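Local atomic coordinates of ferripyochelin binding protein (Salmonella enterica subsp. enterica serovar Typhimurium, PDB entry 3R3R), a protein that binds zinc and, as a left-handed beta-helix member of the gamma-class carbonic anhydrase family, may act as a carbonic anhydrase-like enzyme, though its reaction is not established. Residues V55-G58 against A59-I63; L84-G87 against E88-V92; V96-G100 against C101-N105; S131-P134 against Q135-L139. One frame throughout, in Å; residues are numbered along the deposited sequence. Where two conformers were deposited one is given.

Interaction 1 (V55-G58 against A59-I63)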
loop_
_atom_site.group_PDB
_atom_site.type_symbol
_atom_site.label_atom_id
_atom_site.label_comp_id
_atom_site.label_asym_id
_atom_site.label_seq_id
_atom_site.Cartn_x
_atom_site.Cartn_y
_atom_site.Cartn_z
ATOM N N VAL A 55 1.476 -8.630 5.434
ATOM C CA VAL A 55 1.374 -7.564 4.444
ATOM C C VAL A 55 2.402 -7.858 3.354
ATOM O O VAL A 55 3.578 -8.055 3.660
ATOM C CB VAL A 55 1.679 -6.193 5.080
ATOM C CG1 VAL A 55 1.610 -5.109 4.018
ATOM C CG2 VAL A 55 0.707 -5.897 6.222
ATOM N N ALA A 56 1.955 -7.937 2.101
ATOM C CA ALA A 56 2.861 -8.182 0.970
ATOM C C ALA A 56 2.731 -7.026 0.000
ATOM O O ALA A 56 1.616 -6.703 -0.425
ATOM C CB ALA A 56 2.546 -9.519 0.275
ATOM N N ILE A 57 3.854 -6.381 -0.317
ATOM C CA ILE A 57 3.855 -5.211 -1.187
ATOM C C ILE A 57 4.773 -5.474 -2.374
ATOM O O ILE A 57 5.955 -5.740 -2.196
ATOM C CB ILE A 57 4.257 -3.929 -0.428
ATOM C CG1 ILE A 57 3.367 -3.744 0.813
ATOM C CG2 ILE A 57 4.140 -2.732 -1.352
ATOM C CD1 ILE A 57 3.626 -2.468 1.611
ATOM N N GLY A 58 4.203 -5.413 -3.574
ATOM C CA GLY A 58 4.909 -5.766 -4.793
ATOM C C GLY A 58 5.896 -4.712 -5.267
ATOM O O GLY A 58 5.920 -3.578 -4.771
ATOM N N ALA A 59 6.701 -5.086 -6.257
ATOM C CA ALA A 59 7.820 -4.267 -6.709
ATOM C C ALA A 59 7.388 -2.898 -7.237
ATOM O O ALA A 59 6.341 -2.755 -7.888
ATOM C CB ALA A 59 8.655 -5.014 -7.763
ATOM N N ARG A 60 8.216 -1.894 -6.956
ATOM C CA ARG A 60 8.048 -0.552 -7.513
ATOM C C ARG A 60 6.781 0.127 -7.026
ATOM O O ARG A 60 6.228 0.984 -7.709
ATOM C CB ARG A 60 8.108 -0.572 -9.056
ATOM C CG ARG A 60 9.408 -1.173 -9.625
ATOM C CD ARG A 60 9.364 -1.340 -11.147
ATOM N NE ARG A 60 8.196 -2.106 -11.554
ATOM C CZ ARG A 60 8.104 -3.436 -11.527
ATOM N NH1 ARG A 60 9.137 -4.205 -11.171
ATOM N NH2 ARG A 60 6.965 -4.009 -11.879
ATOM N N THR A 61 6.337 -0.247 -5.833
ATOM C CA THR A 61 5.159 0.361 -5.218
ATOM C C THR A 61 5.571 1.370 -4.158
ATOM O O THR A 61 6.510 1.128 -3.387
ATOM C CB THR A 61 4.257 -0.747 -4.649
ATOM O OG1 THR A 61 3.594 -1.358 -5.766
ATOM C CG2 THR A 61 3.242 -0.229 -3.607
ATOM N N ASN A 62 4.893 2.523 -4.161
ATOM C CA ASN A 62 5.125 3.556 -3.172
ATOM C C ASN A 62 3.979 3.603 -2.172
ATOM O O ASN A 62 2.799 3.516 -2.539
ATOM C CB ASN A 62 5.385 4.927 -3.821
ATOM C CG ASN A 62 4.277 5.370 -4.768
ATOM O OD1 ASN A 62 4.272 5.034 -5.981
ATOM N ND2 ASN A 62 3.349 6.128 -4.237
ATOM N N ILE A 63 4.355 3.719 -0.905
ATOM C CA ILE A 63 3.417 3.933 0.175
ATOM C C ILE A 63 3.720 5.313 0.751
ATOM O O ILE A 63 4.728 5.509 1.438
ATOM C CB ILE A 63 3.545 2.858 1.296
ATOM C CG1 ILE A 63 3.478 1.420 0.735
ATOM C CG2 ILE A 63 2.466 3.090 2.353
ATOM C CD1 ILE A 63 2.204 1.088 -0.001
#
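One corner of the left-handed beta-helix is formed here: strand 54-57 runs off one flat sheet, the chain bends through a type II turn from Gly58 to Thr61, and strand 62-63 sets out along the next sheet. Across the inside of that bend Ile57 meets two residues of the departing side, one with each of its branches. Its CG2 methyl crosses the side chain of Thr61 at about a right angle, and Ile57 CG2 to Thr61 CG2 is 3.5 Å, tighter than usual for two methyls. The longer branch, with CG1 beside the backbone N (chi1 -54°) and CD1 extended beyond it, reaches into the core and meets Ile63 tip to tip, Ile57 CD1 lying 4.0 Å from Ile63 CG1. Arg60, at the turn position with positive phi (66°), directs its side chain away from the bend and makes salt bridges with Asp89 and Glu88 of the following coil. Thr61 serves both neighbourhoods: its methyl belongs to the apolar corner, while its hydroxyl is hydrogen-bonded to Gly87 O and Val90 N, linking this corner to the one stacked beside it. Strand 84-86 flanks the same corner, with Ile86 touching both Ile57 and Thr61. On the inner side of the turn, the carbonyl oxygen Gly58 O rests against Thr61 CB at 3.3 Å.

Interaction 2 (L84-G87 against E88-V92)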
loop_
_atom_site.group_PDB
_atom_site.type_symbol
_atom_site.label_atom_id
_atom_site.label_comp_id
_atom_site.label_asym_id
_atom_site.label_seq_id
_atom_site.Cartn_x
_atom_site.Cartn_y
_atom_site.Cartn_z
ATOM N N LEU A 84 -3.055 -8.117 3.882
ATOM C CA LEU A 84 -3.021 -6.974 2.990
ATOM C C LEU A 84 -2.078 -7.304 1.848
ATOM O O LEU A 84 -0.876 -7.526 2.078
ATOM C CB LEU A 84 -2.535 -5.747 3.763
ATOM C CG LEU A 84 -2.341 -4.466 2.942
ATOM C CD1 LEU A 84 -3.613 -4.046 2.199
ATOM C CD2 LEU A 84 -1.883 -3.357 3.885
ATOM N N ILE A 85 -2.617 -7.337 0.633
ATOM C CA ILE A 85 -1.852 -7.749 -0.536
ATOM C C ILE A 85 -1.889 -6.607 -1.525
ATOM O O ILE A 85 -2.968 -6.179 -1.916
ATOM C CB ILE A 85 -2.473 -9.002 -1.171
ATOM C CG1 ILE A 85 -2.410 -10.180 -0.190
ATOM C CG2 ILE A 85 -1.757 -9.333 -2.489
ATOM C CD1 ILE A 85 -3.327 -11.368 -0.541
ATOM N N ILE A 86 -0.718 -6.104 -1.903
ATOM C CA ILE A 86 -0.623 -4.961 -2.806
ATOM C C ILE A 86 0.324 -5.349 -3.936
ATOM O O ILE A 86 1.411 -5.875 -3.680
ATOM C CB ILE A 86 -0.083 -3.698 -2.079
ATOM C CG1 ILE A 86 -0.946 -3.353 -0.861
ATOM C CG2 ILE A 86 0.047 -2.497 -3.045
ATOM C CD1 ILE A 86 -0.359 -2.247 -0.011
ATOM N N GLY A 87 -0.083 -5.084 -5.175
ATOM C CA GLY A 87 0.692 -5.481 -6.343
ATOM C C GLY A 87 1.845 -4.561 -6.682
ATOM O O GLY A 87 2.363 -3.845 -5.820
ATOM N N GLU A 88 2.267 -4.633 -7.946
ATOM C CA GLU A 88 3.415 -3.907 -8.476
ATOM C C GLU A 88 2.997 -2.573 -9.089
ATOM O O GLU A 88 1.875 -2.436 -9.591
ATOM C CB GLU A 88 4.101 -4.743 -9.566
ATOM C CG GLU A 88 4.497 -6.118 -9.081
ATOM C CD GLU A 88 5.401 -6.858 -10.056
ATOM O OE1 GLU A 88 5.380 -6.578 -11.272
ATOM O OE2 GLU A 88 6.157 -7.736 -9.599
ATOM N N ASP A 89 3.893 -1.587 -9.055
ATOM C CA ASP A 89 3.658 -0.277 -9.682
ATOM C C ASP A 89 2.402 0.391 -9.138
ATOM O O ASP A 89 1.665 1.050 -9.878
ATOM C CB ASP A 89 3.585 -0.409 -11.213
ATOM C CG ASP A 89 4.867 -0.960 -11.807
ATOM O OD1 ASP A 89 5.937 -0.341 -11.609
ATOM O OD2 ASP A 89 4.821 -2.045 -12.410
ATOM N N VAL A 90 2.162 0.199 -7.844
ATOM C CA VAL A 90 1.013 0.805 -7.174
ATOM C C VAL A 90 1.438 2.112 -6.520
ATOM O O VAL A 90 2.527 2.193 -5.942
ATOM C CB VAL A 90 0.400 -0.164 -6.123
ATOM C CG1 VAL A 90 -0.651 0.527 -5.266
ATOM C CG2 VAL A 90 -0.207 -1.374 -6.828
ATOM N N THR A 91 0.567 3.116 -6.606
ATOM C CA THR A 91 0.747 4.377 -5.910
ATOM C C THR A 91 -0.282 4.485 -4.803
ATOM O O THR A 91 -1.472 4.667 -5.068
ATOM C CB THR A 91 0.610 5.545 -6.917
ATOM O OG1 THR A 91 1.639 5.428 -7.913
ATOM C CG2 THR A 91 0.748 6.904 -6.231
ATOM N N VAL A 92 0.166 4.292 -3.565
ATOM C CA VAL A 92 -0.688 4.511 -2.403
ATOM C C VAL A 92 -0.462 5.943 -1.922
ATOM O O VAL A 92 0.605 6.275 -1.415
ATOM C CB VAL A 92 -0.426 3.462 -1.293
ATOM C CG1 VAL A 92 -1.239 3.779 -0.032
ATOM C CG2 VAL A 92 -0.727 2.051 -1.828
#
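This is a small apolar contact around a bend of the chain, buried where strand 84-86 ends and strand 91-92 is about to begin. Ile86 and Val90 carry it, their side chains crossing at about a right angle. The CG2 methyl of Ile86 touches one branch of Val90, with Ile86 CG2 to Val90 CG1 at 3.8 Å. Val90 has its CG1 turned away from its own backbone N (chi1 171°), which puts Val90 CG2 beside that N and against the carbonyl of the bend, 3.7 Å from Gly87 O. In the left-handed beta-helix such a bend is the corner where one sheet of the triangular coil gives way to the next, and the apolar side chains face the interior, where Leu98 covers Ile86 and Val92. The side chains of Glu88 and Asp89 turn outward, away from the apolar contact. Asp89 takes the backbone position with positive phi (57°). The amide Glu88 N is hydrogen-bonded to the side-chain oxygen Asn105 OD1, from the coil that follows.

Interaction 3 (V96-G100 against C101-N105). With ZN (zinc ion), chain B.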
loop_
_atom_site.group_PDB
_atom_site.type_symbol
_atom_site.label_atom_id
_atom_site.label_comp_id
_atom_site.label_asym_id
_atom_site.label_seq_id
_atom_site.Cartn_x
_atom_site.Cartn_y
_atom_site.Cartn_z
ATOM N N VAL A 96 -3.276 7.515 3.292
ATOM C CA VAL A 96 -4.242 6.474 2.966
ATOM C C VAL A 96 -4.310 5.428 4.077
ATOM O O VAL A 96 -3.294 5.111 4.716
ATOM C CB VAL A 96 -3.900 5.852 1.590
ATOM C CG1 VAL A 96 -4.613 4.524 1.386
ATOM C CG2 VAL A 96 -4.276 6.841 0.500
ATOM N N MET A 97 -5.517 4.928 4.321
ATOM C CA MET A 97 -5.765 3.839 5.257
ATOM C C MET A 97 -6.086 2.582 4.464
ATOM O O MET A 97 -7.118 2.547 3.771
ATOM C CB MET A 97 -6.996 4.221 6.087
ATOM C CG MET A 97 -7.423 3.187 7.116
ATOM S SD MET A 97 -6.268 3.044 8.483
ATOM C CE MET A 97 -5.774 1.325 8.350
ATOM N N LEU A 98 -5.224 1.568 4.544
ATOM C CA LEU A 98 -5.486 0.278 3.878
ATOM C C LEU A 98 -5.635 -0.772 4.942
ATOM O O LEU A 98 -4.760 -0.893 5.809
ATOM C CB LEU A 98 -4.325 -0.128 2.965
ATOM C CG LEU A 98 -4.012 0.815 1.794
ATOM C CD1 LEU A 98 -2.849 0.242 0.967
ATOM C CD2 LEU A 98 -5.226 1.094 0.936
ATOM N N HIS A 99 -6.708 -1.548 4.882
ATOM C CA HIS A 99 -6.948 -2.543 5.916
ATOM C C HIS A 99 -7.422 -3.839 5.278
ATOM O O HIS A 99 -8.546 -3.911 4.786
ATOM C CB HIS A 99 -7.991 -2.061 6.934
ATOM C CG HIS A 99 -7.804 -2.655 8.300
ATOM N ND1 HIS A 99 -8.252 -3.911 8.645
ATOM C CD2 HIS A 99 -7.153 -2.179 9.389
ATOM C CE1 HIS A 99 -7.904 -4.166 9.896
ATOM N NE2 HIS A 99 -7.255 -3.121 10.380
ATOM N N GLY A 100 -6.575 -4.867 5.277
ATOM C CA GLY A 100 -7.000 -6.208 4.921
ATOM C C GLY A 100 -7.561 -6.384 3.522
ATOM O O GLY A 100 -8.380 -7.270 3.295
ATOM N N CYS A 101 -7.092 -5.582 2.574
ATOM C CA CYS A 101 -7.630 -5.583 1.221
ATOM C C CYS A 101 -6.619 -6.161 0.229
ATOM O O CYS A 101 -5.472 -6.469 0.602
ATOM C CB CYS A 101 -8.047 -4.165 0.826
ATOM S SG CYS A 101 -6.716 -2.930 0.983
ATOM N N THR A 102 -7.059 -6.321 -1.017
ATOM C CA THR A 102 -6.196 -6.786 -2.094
ATOM C C THR A 102 -6.195 -5.732 -3.182
ATOM O O THR A 102 -7.262 -5.307 -3.643
ATOM C CB THR A 102 -6.720 -8.107 -2.672
ATOM O OG1 THR A 102 -6.730 -9.074 -1.629
ATOM C CG2 THR A 102 -5.840 -8.625 -3.823
ATOM N N ILE A 103 -5.001 -5.293 -3.567
ATOM C CA ILE A 103 -4.845 -4.297 -4.605
ATOM C C ILE A 103 -3.975 -4.891 -5.694
ATOM O O ILE A 103 -2.926 -5.450 -5.404
ATOM C CB ILE A 103 -4.193 -3.030 -4.049
ATOM C CG1 ILE A 103 -5.063 -2.464 -2.930
ATOM C CG2 ILE A 103 -3.948 -2.024 -5.176
ATOM C CD1 ILE A 103 -4.498 -1.224 -2.284
ATOM N N GLY A 104 -4.424 -4.793 -6.940
ATOM C CA GLY A 104 -3.690 -5.337 -8.068
ATOM C C GLY A 104 -2.533 -4.450 -8.463
ATOM O O GLY A 104 -2.008 -3.691 -7.662
ATOM N N ASN A 105 -2.119 -4.572 -9.716
ATOM C CA ASN A 105 -0.993 -3.815 -10.242
ATOM C C ASN A 105 -1.437 -2.511 -10.886
ATOM O O ASN A 105 -2.535 -2.437 -11.436
ATOM C CB ASN A 105 -0.276 -4.639 -11.319
ATOM C CG ASN A 105 0.144 -6.010 -10.836
ATOM O OD1 ASN A 105 0.689 -6.166 -9.744
ATOM N ND2 ASN A 105 -0.101 -7.016 -11.657
HETATM ZN ZN ZN B . -6.539 -2.865 12.248
HETATM O O HOH W 1 -7.446 -4.945 12.616
HETATM O O HOH W 2 -7.027 -3.225 14.141
HETATM O O HOH W 3 -8.807 -2.426 12.441
#
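The zinc site and a corner of the left-handed beta-helix coincide in this piece of chain, where strand 97-99 turns through Gly100 and Cys101 into strand 102-103. Alternating residues face opposite ways: His99 points out to the metal, while Leu98 points into the core. His99 binds the zinc ion through NE2 at 2.0 Å, and His70 of an earlier coil supplies the second protein ligand. Water 2 lies 2.0 Å from the zinc, and waters 1 and 3 complete the shell of five at a longer 2.3 Å. The other ring nitrogen, His99 ND1, is hydrogen-bonded to Asp117, a second-shell carboxylate that fixes the rotation of the imidazole and would probably make NE2 a stronger donor to the metal. The two histidines, from adjacent coils, correspond to part of the metal site of gamma-class carbonic anhydrases, where a third histidine comes from an adjacent subunit. Behind the site, Leu98 and Ile103 cross at about a right angle, and both Leu98 methyls straddle the end of the isoleucine: Ile103 CD1 lies 3.9 Å from Leu98 CD1 and 4.0 Å from Leu98 CD2. Gly100 makes the bend with positive phi (60°). Just after it, Cys101 has SG between its backbone N and carbonyl carbon (chi1 55°), which folds the sulfur back over strand 97-99 and beside the leucine, with Leu84 and Val115 also against the cysteine. Cys101 SG comes within 4.2 Å of Leu98 CB.

Interaction 4 (S131-P134 against Q135-L139)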
loop_
_atom_site.group_PDB
_atom_site.type_symbol
_atom_site.label_atom_id
_atom_site.label_comp_id
_atom_site.label_asym_id
_atom_site.label_seq_id
_atom_site.Cartn_x
_atom_site.Cartn_y
_atom_site.Cartn_z
ATOM N N SER A 131 -11.732 8.987 -0.861
ATOM C CA SER A 131 -12.756 7.972 -1.101
ATOM C C SER A 131 -12.803 6.909 -0.010
ATOM O O SER A 131 -11.873 6.781 0.797
ATOM C CB SER A 131 -12.464 7.281 -2.424
ATOM O OG SER A 131 -12.605 8.173 -3.522
ATOM N N LEU A 132 -13.881 6.142 -0.003
ATOM C CA LEU A 132 -13.993 5.009 0.900
ATOM C C LEU A 132 -14.447 3.795 0.094
ATOM O O LEU A 132 -15.488 3.838 -0.540
ATOM C CB LEU A 132 -14.959 5.319 2.054
ATOM C CG LEU A 132 -15.006 4.233 3.133
ATOM C CD1 LEU A 132 -15.309 4.823 4.498
ATOM C CD2 LEU A 132 -16.017 3.228 2.745
ATOM N N VAL A 133 -13.661 2.728 0.156
ATOM C CA VAL A 133 -14.002 1.476 -0.513
ATOM C C VAL A 133 -14.445 0.499 0.571
ATOM O O VAL A 133 -13.627 0.089 1.392
ATOM C CB VAL A 133 -12.797 0.902 -1.283
ATOM C CG1 VAL A 133 -13.176 -0.395 -1.968
ATOM C CG2 VAL A 133 -12.223 1.921 -2.280
ATOM N N PRO A 134 -15.754 0.164 0.604
ATOM C CA PRO A 134 -16.316 -0.706 1.647
ATOM C C PRO A 134 -15.735 -2.111 1.684
ATOM O O PRO A 134 -15.118 -2.577 0.720
ATOM C CB PRO A 134 -17.800 -0.800 1.259
ATOM C CG PRO A 134 -18.077 0.462 0.612
ATOM C CD PRO A 134 -16.828 0.786 -0.194
ATOM N N GLN A 135 -15.969 -2.797 2.799
ATOM C CA GLN A 135 -15.563 -4.194 2.919
ATOM C C GLN A 135 -16.138 -5.020 1.782
ATOM O O GLN A 135 -17.308 -4.856 1.417
ATOM C CB GLN A 135 -16.012 -4.808 4.250
ATOM C CG GLN A 135 -15.198 -4.291 5.417
ATOM C CD GLN A 135 -15.485 -5.043 6.712
ATOM O OE1 GLN A 135 -16.577 -5.569 6.899
ATOM N NE2 GLN A 135 -14.503 -5.092 7.609
ATOM N N HIS A 136 -15.304 -5.894 1.226
ATOM C CA HIS A 136 -15.711 -6.877 0.222
ATOM C C HIS A 136 -16.083 -6.293 -1.127
ATOM O O HIS A 136 -16.496 -7.029 -2.009
ATOM C CB HIS A 136 -16.825 -7.786 0.760
ATOM C CG HIS A 136 -16.469 -8.408 2.067
ATOM N ND1 HIS A 136 -15.422 -9.295 2.200
ATOM C CD2 HIS A 136 -16.960 -8.212 3.313
ATOM C CE1 HIS A 136 -15.298 -9.637 3.470
ATOM N NE2 HIS A 136 -16.216 -8.991 4.166
ATOM N N LYS A 137 -15.883 -4.997 -1.321
ATOM C CA LYS A 137 -16.204 -4.370 -2.604
ATOM C C LYS A 137 -15.150 -4.698 -3.661
ATOM O O LYS A 137 -13.959 -4.556 -3.401
ATOM C CB LYS A 137 -16.262 -2.855 -2.420
ATOM C CG LYS A 137 -16.549 -2.025 -3.658
ATOM C CD LYS A 137 -17.997 -2.050 -4.048
ATOM C CE LYS A 137 -18.232 -1.045 -5.181
ATOM N NZ LYS A 137 -19.663 -0.983 -5.581
ATOM N N ARG A 138 -15.590 -5.125 -4.843
ATOM C CA ARG A 138 -14.694 -5.364 -5.971
ATOM C C ARG A 138 -14.743 -4.158 -6.907
ATOM O O ARG A 138 -15.831 -3.749 -7.318
ATOM C CB ARG A 138 -15.100 -6.639 -6.726
ATOM C CG ARG A 138 -14.284 -6.875 -7.990
ATOM C CD ARG A 138 -14.667 -8.177 -8.674
ATOM N NE ARG A 138 -14.147 -9.329 -7.941
ATOM C CZ ARG A 138 -12.917 -9.823 -8.078
ATOM N NH1 ARG A 138 -12.055 -9.269 -8.927
ATOM N NH2 ARG A 138 -12.544 -10.868 -7.351
ATOM N N LEU A 139 -13.578 -3.601 -7.244
ATOM C CA LEU A 139 -13.485 -2.493 -8.192
ATOM C C LEU A 139 -12.928 -3.018 -9.506
ATOM O O LEU A 139 -11.802 -3.505 -9.577
ATOM C CB LEU A 139 -12.575 -1.386 -7.667
ATOM C CG LEU A 139 -13.001 -0.772 -6.331
ATOM C CD1 LEU A 139 -12.341 0.576 -6.118
ATOM C CD2 LEU A 139 -14.511 -0.641 -6.226
#
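Val133 sits at the centre of this contact and uses its two methyls on different partners. Val133 CG1 crosses the base of the Lys137 side chain at about a right angle, 4.0 Å from Lys137 CB, while the other methyl meets Leu139 tip to tip, Val133 CG2 to Leu139 CD1 being 4.1 Å. Lys137 has CG anti to its backbone N (chi1 178°) and then bends at the next bond, so only its first carbons share the apolar contact and the ammonium end leads away. Beside them the backbone closes on itself: Lys137 N donates to Pro134 O, a long bond of 3.3 Å. Pro134 was modelled in two conformers, and this length belongs to one of them. Between these two residues Gln135 and His136 form the exposed crest, the histidine with positive phi. Farther out, Gln135 NE2 makes a weak hydrogen bond to Asp117, Arg138 forms a salt bridge with Glu122, and Tyr145 packs on Leu139 from strand 143-146. The turn from Pro134 to Lys137 is type II, and with its flanking strands it makes a corner joining two sheets of the left-handed beta-helix built from hexapeptide repeats.

All four contacts are corners of one left-handed beta-helix, on two of its edges. Interactions 1 and 2 pass from the sheet holding strands 54-57 and 84-86 to the one holding 62-63 and 91-92, and stack directly, joined by backbone bonds and by Thr61. Interactions 3 and 4 bend into the sheet that the first two leave, their nearest atoms about 6 Å apart. Interactions 2 and 3 are buried and touch through strands 84-86 and 102-103; interaction 1 is partly buried, and interaction 4, the most exposed, holds a backbone hydrogen bond in its turn. Salt bridges tie interactions 1 and 2 outside, interaction 3 carries the zinc, and interaction 4 has a surface salt bridge.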